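Local atomic coordinates of 3-oxoacyl-[acyl-carrier-protein] synthase, mitochondrial (Arabidopsis thaliana, PDB entry 2IX4), a protein that catalyses the condensation steps of mitochondrial fatty acid synthesis, lengthening acyl chains on acyl carrier protein by two carbons taken from malonyl-ACP. Residues L309-H320 against M407-F417; E110-G121 against Y166-A175. All coordinates share one frame; numbering follows the deposited sequence.

Interaction 1 of 2, residues L309-H320 against M407-F417; sequences LCPNQIDYVNAH and MLVRTAMSNSF. With K (potassium ion), chain D.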
loop_
_atom_site.group_PDB
_atom_site.type_symbol
_atom_site.label_atom_id
_atom_site.label_comp_id
_atom_site.label_asym_id
_atom_site.label_seq_id
_atom_site.Cartn_x
_atom_site.Cartn_y
_atom_site.Cartn_z
ATOM N N LEU A 309 -24.045 -12.493 11.293
ATOM C CA LEU A 309 -25.247 -11.678 11.459
ATOM C C LEU A 309 -26.068 -11.603 10.180
ATOM O O LEU A 309 -25.522 -11.664 9.074
ATOM C CB LEU A 309 -24.884 -10.264 11.927
ATOM C CG LEU A 309 -24.255 -10.116 13.318
ATOM C CD1 LEU A 309 -23.695 -8.720 13.516
ATOM C CD2 LEU A 309 -25.243 -10.465 14.428
ATOM N N CYS A 310 -27.382 -11.478 10.350
ATOM C CA CYS A 310 -28.309 -11.283 9.239
ATOM C C CYS A 310 -28.404 -9.792 8.903
ATOM O O CYS A 310 -28.130 -8.948 9.765
ATOM C CB CYS A 310 -29.690 -11.836 9.604
ATOM S SG CYS A 310 -29.740 -13.631 9.815
ATOM N N PRO A 311 -28.779 -9.459 7.649
ATOM C CA PRO A 311 -28.952 -8.057 7.257
ATOM C C PRO A 311 -29.831 -7.258 8.227
ATOM O O PRO A 311 -29.497 -6.115 8.552
ATOM C CB PRO A 311 -29.624 -8.163 5.885
ATOM C CG PRO A 311 -29.135 -9.447 5.340
ATOM C CD PRO A 311 -29.037 -10.374 6.519
ATOM N N ASN A 312 -30.920 -7.866 8.696
ATOM C CA ASN A 312 -31.862 -7.203 9.609
ATOM C C ASN A 312 -31.294 -6.878 10.999
ATOM O O ASN A 312 -31.923 -6.160 11.783
ATOM C CB ASN A 312 -33.172 -8.001 9.723
ATOM C CG ASN A 312 -32.962 -9.423 10.233
ATOM O OD1 ASN A 312 -32.253 -9.654 11.216
ATOM N ND2 ASN A 312 -33.600 -10.384 9.573
ATOM N N GLN A 313 -30.109 -7.410 11.294
ATOM C CA GLN A 313 -29.441 -7.169 12.573
ATOM C C GLN A 313 -28.461 -5.995 12.524
ATOM O O GLN A 313 -27.747 -5.738 13.495
ATOM C CB GLN A 313 -28.740 -8.440 13.062
ATOM C CG GLN A 313 -29.693 -9.509 13.590
ATOM C CD GLN A 313 -28.994 -10.821 13.892
ATOM O OE1 GLN A 313 -28.442 -11.464 13.000
ATOM N NE2 GLN A 313 -29.025 -11.228 15.156
ATOM N N ILE A 314 -28.440 -5.281 11.400
ATOM C CA ILE A 314 -27.555 -4.128 11.233
ATOM C C ILE A 314 -28.309 -2.828 11.503
ATOM O O ILE A 314 -29.281 -2.502 10.821
ATOM C CB ILE A 314 -26.870 -4.107 9.833
ATOM C CG1 ILE A 314 -26.122 -5.421 9.563
ATOM C CG2 ILE A 314 -25.933 -2.905 9.690
ATOM C CD1 ILE A 314 -25.108 -5.831 10.635
ATOM N N ASP A 315 -27.846 -2.096 12.510
ATOM C CA ASP A 315 -28.524 -0.887 12.965
ATOM C C ASP A 315 -28.162 0.347 12.146
ATOM O O ASP A 315 -29.040 1.142 11.801
ATOM C CB ASP A 315 -28.238 -0.640 14.450
ATOM C CG ASP A 315 -28.892 -1.669 15.353
ATOM O OD1 ASP A 315 -29.850 -2.344 14.919
ATOM O OD2 ASP A 315 -28.452 -1.798 16.510
ATOM N N TYR A 316 -26.874 0.504 11.840
ATOM C CA TYR A 316 -26.381 1.697 11.147
ATOM C C TYR A 316 -25.366 1.377 10.050
ATOM O O TYR A 316 -24.465 0.564 10.241
ATOM C CB TYR A 316 -25.788 2.704 12.147
ATOM C CG TYR A 316 -25.102 3.887 11.490
ATOM C CD1 TYR A 316 -25.825 4.786 10.699
ATOM C CD2 TYR A 316 -23.735 4.107 11.657
ATOM C CE1 TYR A 316 -25.201 5.870 10.083
ATOM C CE2 TYR A 316 -23.100 5.191 11.049
ATOM C CZ TYR A 316 -23.842 6.067 10.262
ATOM O OH TYR A 316 -23.231 7.142 9.653
ATOM N N VAL A 317 -25.533 2.019 8.899
ATOM C CA VAL A 317 -24.570 1.923 7.808
ATOM C C VAL A 317 -24.009 3.314 7.504
ATOM O O VAL A 317 -24.753 4.230 7.151
ATOM C CB VAL A 317 -25.193 1.296 6.529
ATOM C CG1 VAL A 317 -24.241 1.407 5.340
ATOM C CG2 VAL A 317 -25.573 -0.162 6.770
ATOM N N ASN A 318 -22.700 3.475 7.674
ATOM C CA ASN A 318 -22.023 4.674 7.209
ATOM C C ASN A 318 -21.594 4.444 5.763
ATOM O O ASN A 318 -20.621 3.735 5.501
ATOM C CB ASN A 318 -20.845 5.033 8.121
ATOM C CG ASN A 318 -20.197 6.361 7.753
ATOM O OD1 ASN A 318 -19.400 6.432 6.817
ATOM N ND2 ASN A 318 -20.520 7.411 8.498
ATOM N N ALA A 319 -22.349 5.023 4.831
ATOM C CA ALA A 319 -22.139 4.816 3.395
ATOM C C ALA A 319 -20.855 5.471 2.900
ATOM O O ALA A 319 -20.352 6.417 3.518
ATOM C CB ALA A 319 -23.337 5.340 2.606
ATOM N N HIS A 320 -20.307 4.955 1.800
ATOM C CA HIS A 320 -19.130 5.568 1.185
ATOM C C HIS A 320 -19.500 6.878 0.504
ATOM O O HIS A 320 -18.718 7.833 0.526
ATOM C CB HIS A 320 -18.449 4.616 0.190
ATOM C CG HIS A 320 -17.216 5.188 -0.441
ATOM N ND1 HIS A 320 -16.087 5.509 0.286
ATOM C CD2 HIS A 320 -16.940 5.512 -1.727
ATOM C CE1 HIS A 320 -15.170 6.001 -0.525
ATOM N NE2 HIS A 320 -15.661 6.014 -1.752
ATOM N N MET A 407 -30.464 6.658 18.818
ATOM C CA MET A 407 -30.962 5.297 18.611
ATOM C C MET A 407 -29.966 4.308 19.192
ATOM O O MET A 407 -28.775 4.604 19.269
ATOM C CB MET A 407 -31.175 4.998 17.119
ATOM C CG MET A 407 -29.934 5.165 16.254
ATOM S SD MET A 407 -30.207 4.724 14.527
ATOM C CE MET A 407 -30.314 2.939 14.630
ATOM N N LEU A 408 -30.451 3.139 19.605
ATOM C CA LEU A 408 -29.560 2.045 19.971
ATOM C C LEU A 408 -28.837 1.563 18.721
ATOM O O LEU A 408 -29.472 1.160 17.740
ATOM C CB LEU A 408 -30.325 0.887 20.618
ATOM C CG LEU A 408 -30.782 1.033 22.072
ATOM C CD1 LEU A 408 -31.480 -0.245 22.524
ATOM C CD2 LEU A 408 -29.621 1.367 23.010
ATOM N N VAL A 409 -27.510 1.653 18.749
ATOM C CA VAL A 409 -26.675 1.131 17.674
ATOM C C VAL A 409 -25.820 0.006 18.248
ATOM O O VAL A 409 -24.809 0.259 18.904
ATOM C CB VAL A 409 -25.771 2.222 17.034
ATOM C CG1 VAL A 409 -25.037 1.663 15.817
ATOM C CG2 VAL A 409 -26.582 3.447 16.636
ATOM N N ARG A 410 -26.244 -1.234 18.028
ATOM C CA ARG A 410 -25.461 -2.382 18.489
ATOM C C ARG A 410 -24.523 -2.891 17.396
ATOM O O ARG A 410 -23.521 -3.538 17.689
ATOM C CB ARG A 410 -26.358 -3.494 19.047
ATOM C CG ARG A 410 -27.298 -4.144 18.048
ATOM C CD ARG A 410 -28.533 -4.708 18.753
ATOM N NE ARG A 410 -29.414 -5.417 17.824
ATOM C CZ ARG A 410 -30.495 -4.892 17.254
ATOM N NH1 ARG A 410 -30.856 -3.639 17.514
ATOM N NH2 ARG A 410 -31.224 -5.628 16.422
ATOM N N THR A 411 -24.852 -2.576 16.146
ATOM C CA THR A 411 -24.036 -2.954 14.997
ATOM C C THR A 411 -23.908 -1.783 14.019
ATOM O O THR A 411 -24.897 -1.116 13.706
ATOM C CB THR A 411 -24.634 -4.167 14.252
ATOM O OG1 THR A 411 -26.020 -3.931 14.001
ATOM C CG2 THR A 411 -24.491 -5.439 15.078
ATOM N N ALA A 412 -22.687 -1.541 13.547
ATOM C CA ALA A 412 -22.418 -0.472 12.586
ATOM C C ALA A 412 -21.479 -0.956 11.488
ATOM O O ALA A 412 -20.421 -1.514 11.774
ATOM C CB ALA A 412 -21.837 0.751 13.285
ATOM N N MET A 413 -21.881 -0.742 10.238
ATOM C CA MET A 413 -21.094 -1.143 9.074
ATOM C C MET A 413 -20.620 0.089 8.304
ATOM O O MET A 413 -21.371 1.050 8.138
ATOM C CB MET A 413 -21.921 -2.067 8.169
ATOM C CG MET A 413 -21.229 -2.498 6.878
ATOM S SD MET A 413 -22.266 -3.536 5.823
ATOM C CE MET A 413 -22.051 -5.133 6.602
ATOM N N SER A 414 -19.373 0.053 7.837
ATOM C CA SER A 414 -18.782 1.167 7.099
ATOM C C SER A 414 -18.189 0.711 5.763
ATOM O O SER A 414 -17.294 -0.133 5.730
ATOM C CB SER A 414 -17.711 1.858 7.952
ATOM O OG SER A 414 -17.226 3.028 7.309
ATOM N N ASN A 415 -18.703 1.275 4.671
ATOM C CA ASN A 415 -18.242 0.961 3.316
ATOM C C ASN A 415 -17.161 1.929 2.834
ATOM O O ASN A 415 -17.257 3.137 3.078
ATOM C CB ASN A 415 -19.412 1.014 2.337
ATOM C CG ASN A 415 -20.458 -0.049 2.606
ATOM O OD1 ASN A 415 -20.205 -1.031 3.304
ATOM N ND2 ASN A 415 -21.643 0.136 2.035
ATOM N N SER A 416 -16.145 1.402 2.155
ATOM C CA SER A 416 -15.115 2.224 1.513
ATOM C C SER A 416 -14.745 1.632 0.158
ATOM O O SER A 416 -14.310 0.482 0.081
ATOM C CB SER A 416 -13.868 2.321 2.387
ATOM O OG SER A 416 -14.189 2.783 3.684
ATOM N N PHE A 417 -14.927 2.419 -0.901
ATOM C CA PHE A 417 -14.628 1.980 -2.267
ATOM C C PHE A 417 -13.560 2.871 -2.906
ATOM O O PHE A 417 -13.528 4.077 -2.666
ATOM C CB PHE A 417 -15.898 1.984 -3.133
ATOM C CG PHE A 417 -17.131 1.450 -2.436
ATOM C CD1 PHE A 417 -17.115 0.222 -1.770
ATOM C CD2 PHE A 417 -18.322 2.169 -2.471
ATOM C CE1 PHE A 417 -18.258 -0.268 -1.140
ATOM C CE2 PHE A 417 -19.468 1.687 -1.847
ATOM C CZ PHE A 417 -19.436 0.469 -1.180
HETATM K K K D . -17.967 4.755 5.011
HETATM O O HOH W 1 -14.810 5.602 2.682
#

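Interaction 2 of 2, residues E110-G121 against Y166-A175; sequences EEEKERTGVSIG and YGFQGPNHAA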
loop_
_atom_site.group_PDB
_atom_site.type_symbol
_atom_site.label_atom_id
_atom_site.label_comp_id
_atom_site.label_asym_id
_atom_site.label_seq_id
_atom_site.Cartn_x
_atom_site.Cartn_y
_atom_site.Cartn_z
ATOM N N GLU A 110 9.893 -4.510 26.484
ATOM C CA GLU A 110 10.197 -4.979 25.127
ATOM C C GLU A 110 9.234 -6.067 24.663
ATOM O O GLU A 110 8.888 -6.129 23.484
ATOM C CB GLU A 110 11.651 -5.458 25.013
ATOM C CG GLU A 110 12.697 -4.334 24.954
ATOM C CD GLU A 110 12.614 -3.489 23.686
ATOM O OE1 GLU A 110 12.304 -4.034 22.602
ATOM O OE2 GLU A 110 12.866 -2.269 23.772
ATOM N N GLU A 111 8.797 -6.908 25.599
ATOM C CA GLU A 111 7.836 -7.977 25.310
ATOM C C GLU A 111 6.531 -7.457 24.688
ATOM O O GLU A 111 6.056 -8.005 23.687
ATOM C CB GLU A 111 7.549 -8.793 26.575
ATOM C CG GLU A 111 6.564 -9.938 26.377
ATOM C CD GLU A 111 6.595 -10.935 27.518
ATOM O OE1 GLU A 111 7.095 -12.058 27.304
ATOM O OE2 GLU A 111 6.133 -10.597 28.629
ATOM N N GLU A 112 5.977 -6.404 25.291
ATOM C CA GLU A 112 4.732 -5.783 24.838
ATOM C C GLU A 112 4.951 -4.983 23.553
ATOM O O GLU A 112 4.114 -5.011 22.648
ATOM C CB GLU A 112 4.150 -4.878 25.936
ATOM C CG GLU A 112 3.846 -5.587 27.261
ATOM C CD GLU A 112 3.344 -4.646 28.354
ATOM O OE1 GLU A 112 2.480 -5.075 29.150
ATOM O OE2 GLU A 112 3.811 -3.489 28.434
ATOM N N LYS A 113 6.080 -4.279 23.489
ATOM C CA LYS A 113 6.477 -3.484 22.315
ATOM C C LYS A 113 6.612 -4.357 21.068
ATOM O O LYS A 113 6.182 -3.977 19.979
ATOM C CB LYS A 113 7.814 -2.790 22.573
ATOM C CG LYS A 113 7.755 -1.544 23.440
ATOM C CD LYS A 113 9.147 -0.934 23.535
ATOM C CE LYS A 113 9.139 0.414 24.223
ATOM N NZ LYS A 113 10.490 1.044 24.173
ATOM N N GLU A 114 7.216 -5.529 21.250
ATOM C CA GLU A 114 7.399 -6.506 20.176
ATOM C C GLU A 114 6.083 -7.125 19.716
ATOM O O GLU A 114 5.985 -7.619 18.588
ATOM C CB GLU A 114 8.362 -7.609 20.622
ATOM C CG GLU A 114 9.823 -7.185 20.675
ATOM C CD GLU A 114 10.725 -8.241 21.295
ATOM O OE1 GLU A 114 10.313 -9.419 21.391
ATOM O OE2 GLU A 114 11.855 -7.890 21.691
ATOM N N ARG A 115 5.077 -7.100 20.587
ATOM C CA ARG A 115 3.748 -7.626 20.256
ATOM C C ARG A 115 2.785 -6.555 19.733
ATOM O O ARG A 115 1.614 -6.839 19.475
ATOM C CB ARG A 115 3.142 -8.377 21.452
ATOM C CG ARG A 115 3.806 -9.724 21.755
ATOM C CD ARG A 115 3.711 -10.691 20.566
ATOM N NE ARG A 115 2.361 -11.220 20.376
ATOM C CZ ARG A 115 1.967 -11.931 19.322
ATOM N NH1 ARG A 115 2.811 -12.199 18.335
ATOM N NH2 ARG A 115 0.718 -12.374 19.248
ATOM N N THR A 116 3.291 -5.333 19.572
ATOM C CA THR A 116 2.513 -4.215 19.033
ATOM C C THR A 116 3.011 -3.823 17.645
ATOM O O THR A 116 4.185 -3.513 17.465
ATOM C CB THR A 116 2.586 -2.981 19.959
ATOM O OG1 THR A 116 2.242 -3.366 21.296
ATOM C CG2 THR A 116 1.632 -1.877 19.480
ATOM N N GLY A 117 2.109 -3.831 16.669
ATOM C CA GLY A 117 2.448 -3.418 15.312
ATOM C C GLY A 117 1.720 -2.163 14.858
ATOM O O GLY A 117 0.929 -1.573 15.606
ATOM N N VAL A 118 1.992 -1.754 13.623
ATOM C CA VAL A 118 1.400 -0.548 13.046
ATOM C C VAL A 118 0.993 -0.823 11.602
ATOM O O VAL A 118 1.767 -1.401 10.836
ATOM C CB VAL A 118 2.381 0.653 13.093
ATOM C CG1 VAL A 118 1.683 1.944 12.677
ATOM C CG2 VAL A 118 2.983 0.818 14.491
ATOM N N SER A 119 -0.226 -0.417 11.248
ATOM C CA SER A 119 -0.731 -0.511 9.875
ATOM C C SER A 119 -1.521 0.749 9.510
ATOM O O SER A 119 -2.753 0.776 9.597
ATOM C CB SER A 119 -1.587 -1.764 9.685
ATOM O OG SER A 119 -1.933 -1.940 8.315
ATOM N N ILE A 120 -0.799 1.793 9.115
ATOM C CA ILE A 120 -1.408 3.065 8.732
ATOM C C ILE A 120 -0.972 3.400 7.314
ATOM O O ILE A 120 0.197 3.707 7.071
ATOM C CB ILE A 120 -1.009 4.214 9.700
ATOM C CG1 ILE A 120 -1.400 3.873 11.142
ATOM C CG2 ILE A 120 -1.650 5.546 9.264
ATOM C CD1 ILE A 120 -0.760 4.774 12.191
ATOM N N GLY A 121 -1.908 3.322 6.376
ATOM C CA GLY A 121 -1.602 3.586 4.980
ATOM C C GLY A 121 -1.964 4.990 4.537
ATOM O O GLY A 121 -2.808 5.649 5.140
ATOM N N TYR A 166 7.273 4.972 19.230
ATOM C CA TYR A 166 6.833 4.215 20.403
ATOM C C TYR A 166 7.596 2.903 20.615
ATOM O O TYR A 166 7.397 2.220 21.620
ATOM C CB TYR A 166 5.323 3.975 20.330
ATOM C CG TYR A 166 4.533 5.247 20.135
ATOM C CD1 TYR A 166 4.060 5.610 18.875
ATOM C CD2 TYR A 166 4.287 6.107 21.205
ATOM C CE1 TYR A 166 3.345 6.786 18.686
ATOM C CE2 TYR A 166 3.574 7.285 21.028
ATOM C CZ TYR A 166 3.109 7.617 19.768
ATOM O OH TYR A 166 2.408 8.784 19.589
ATOM N N GLY A 167 8.477 2.569 19.675
ATOM C CA GLY A 167 9.285 1.357 19.765
ATOM C C GLY A 167 8.488 0.109 19.440
ATOM O O GLY A 167 8.765 -0.963 19.974
ATOM N N PHE A 168 7.500 0.251 18.562
ATOM C CA PHE A 168 6.617 -0.857 18.212
ATOM C C PHE A 168 7.269 -1.766 17.175
ATOM O O PHE A 168 7.546 -1.337 16.049
ATOM C CB PHE A 168 5.253 -0.341 17.723
ATOM C CG PHE A 168 4.428 0.337 18.794
ATOM C CD1 PHE A 168 3.438 1.249 18.444
ATOM C CD2 PHE A 168 4.640 0.069 20.149
ATOM C CE1 PHE A 168 2.663 1.879 19.419
ATOM C CE2 PHE A 168 3.875 0.696 21.134
ATOM C CZ PHE A 168 2.883 1.603 20.768
ATOM N N GLN A 169 7.506 -3.020 17.561
ATOM C CA GLN A 169 8.292 -3.952 16.750
ATOM C C GLN A 169 7.492 -5.148 16.228
ATOM O O GLN A 169 8.066 -6.126 15.738
ATOM C CB GLN A 169 9.530 -4.418 17.522
ATOM C CG GLN A 169 10.477 -3.285 17.894
ATOM C CD GLN A 169 11.393 -3.645 19.045
ATOM O OE1 GLN A 169 12.302 -4.455 18.895
ATOM N NE2 GLN A 169 11.161 -3.032 20.200
ATOM N N GLY A 170 6.168 -5.061 16.330
ATOM C CA GLY A 170 5.278 -6.012 15.675
ATOM C C GLY A 170 5.219 -5.702 14.191
ATOM O O GLY A 170 6.015 -4.899 13.696
ATOM N N PRO A 171 4.274 -6.328 13.463
ATOM C CA PRO A 171 4.149 -6.073 12.025
ATOM C C PRO A 171 4.131 -4.577 11.688
ATOM O O PRO A 171 3.344 -3.818 12.260
ATOM C CB PRO A 171 2.810 -6.723 11.668
ATOM C CG PRO A 171 2.639 -7.805 12.670
ATOM C CD PRO A 171 3.278 -7.305 13.941
ATOM N N ASN A 172 5.025 -4.174 10.785
ATOM C CA ASN A 172 5.107 -2.809 10.275
ATOM C C ASN A 172 4.575 -2.859 8.847
ATOM O O ASN A 172 5.248 -3.354 7.942
ATOM C CB ASN A 172 6.564 -2.323 10.328
ATOM C CG ASN A 172 6.751 -0.889 9.826
ATOM O OD1 ASN A 172 5.924 -0.348 9.094
ATOM N ND2 ASN A 172 7.867 -0.280 10.209
ATOM N N HIS A 173 3.363 -2.340 8.660
ATOM C CA HIS A 173 2.548 -2.652 7.487
ATOM C C HIS A 173 1.819 -1.418 6.946
ATOM O O HIS A 173 1.674 -0.405 7.636
ATOM C CB HIS A 173 1.548 -3.753 7.875
ATOM C CG HIS A 173 0.699 -4.252 6.744
ATOM N ND1 HIS A 173 -0.621 -3.884 6.588
ATOM C CD2 HIS A 173 0.970 -5.114 5.737
ATOM C CE1 HIS A 173 -1.122 -4.488 5.524
ATOM N NE2 HIS A 173 -0.177 -5.240 4.990
ATOM N N ALA A 174 1.389 -1.501 5.693
ATOM C CA ALA A 174 0.467 -0.532 5.133
ATOM C C ALA A 174 -0.263 -1.192 3.987
ATOM O O ALA A 174 0.357 -1.823 3.131
ATOM C CB ALA A 174 1.200 0.716 4.659
ATOM N N ALA A 175 -1.585 -1.078 4.000
ATOM C CA ALA A 175 -2.391 -1.443 2.847
ATOM C C ALA A 175 -2.693 -0.151 2.110
ATOM O O ALA A 175 -3.050 0.847 2.731
ATOM C CB ALA A 175 -3.668 -2.127 3.281
#

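Interaction 1 of 2, residues L309-H320 against M407-F417
T411 OG1 has two partners across the contact: it donates to Q313 O at 2.6 Å, on a lone pair of that carbonyl, and accepts from D315 N at 3.0 Å. The hydroxyl sits between the backbone N and the carbonyl carbon of its own residue (chi1 50°), which turns it to the loop leading into strand 316-318. From there two parallel strands of the thiolase-fold sheet run side by side, Y316 to N318 against A412 to S414. Backbone bonds pass between them, among them N318 N to M413 O at 2.8 Å. D315 is gripped by R410 in two ways. OD2 takes the backbone N of R410 on its anti lone pair at 2.7 Å, nearly straight at 171°, while OD1 lies over one face of the guanidinium, 3.1 Å from NH1, a salt bridge of charge alone. Toward the C-terminal ends of the strands, potassium joins both segments: N318 gives O and OD1, S414 its OG, N415 its O and A319 O a longer contact at 3.3 Å, and E368 completes the site. Just beyond lies H320, predicted to be catalytic alongside C179 and H359. Its imidazole has F417 N over the centre of one face, and the F417 side chain runs alongside, pointing the opposite way. In the plane of the imidazole, a water 2.7 Å from H320 ND1 also bonds S416 OG.

Interaction 2 of 2, residues E110-G121 against Y166-A175
G117 and G170 bring their backbones to 3.9 Å between CA atoms, and from there the two segments run on as a short parallel pairing in which V118 N bonds P171 O at 2.8 Å and H173 N returns to V118 O. Before this pairing, K113 O in helix 110-114 receives Q169 N at 2.9 Å and T116 N from opposite faces of its carbonyl plane. The F168 ring is sandwiched: T116 CG2 lies over the centre of one face, a CH-pi contact of 3.5 Å to the centroid, and Y166 CB covers the other. CG2 stands anti to the backbone N of T116, while OG1 turns back to E112 O. At the edge of the ring V118 CG2 meets CD1. Q169 spreads its amide between two acceptors, NE2 reaching E110 OE1 on the syn side at 2.8 Å and also its neighbour G167 O. K294 of the second subunit bonds Q169 OE1 and forms salt bridges with E110 and E114, so this charged corner belongs to the dimer interface. S119 OG meets H173 ND1 at 2.9 Å, and H173 NE2 bonds D188 of the second subunit. Strand 116-122 continues the sheet on its other side through strand 200-207, while helices 87-102 and 157-166 pack against I120, and helix 181-195 against P171 and H173.

In the fold
Going from the N terminus, interaction 2 comes first: its 110-121 segment and its 166-175 segment close a loop of 44 residues, largely helical, within the N-terminal ketosynthase region. The chain then passes through strands 200-207, 251-259 and 272-281 before interaction 1 opens with 309-320 and closes with 407-417, with 86 residues between them that include E368 and the predicted catalytic H359. The two loops therefore follow in series, neither nesting nor crossing. Both reach the same mixed sheet, yet their centres stand 29 Å apart and their nearest atoms about 11 Å. Interaction 2 extends the sheet toward the dimer partner, whereas interaction 1 joins strands beside the potassium and catalytic residues.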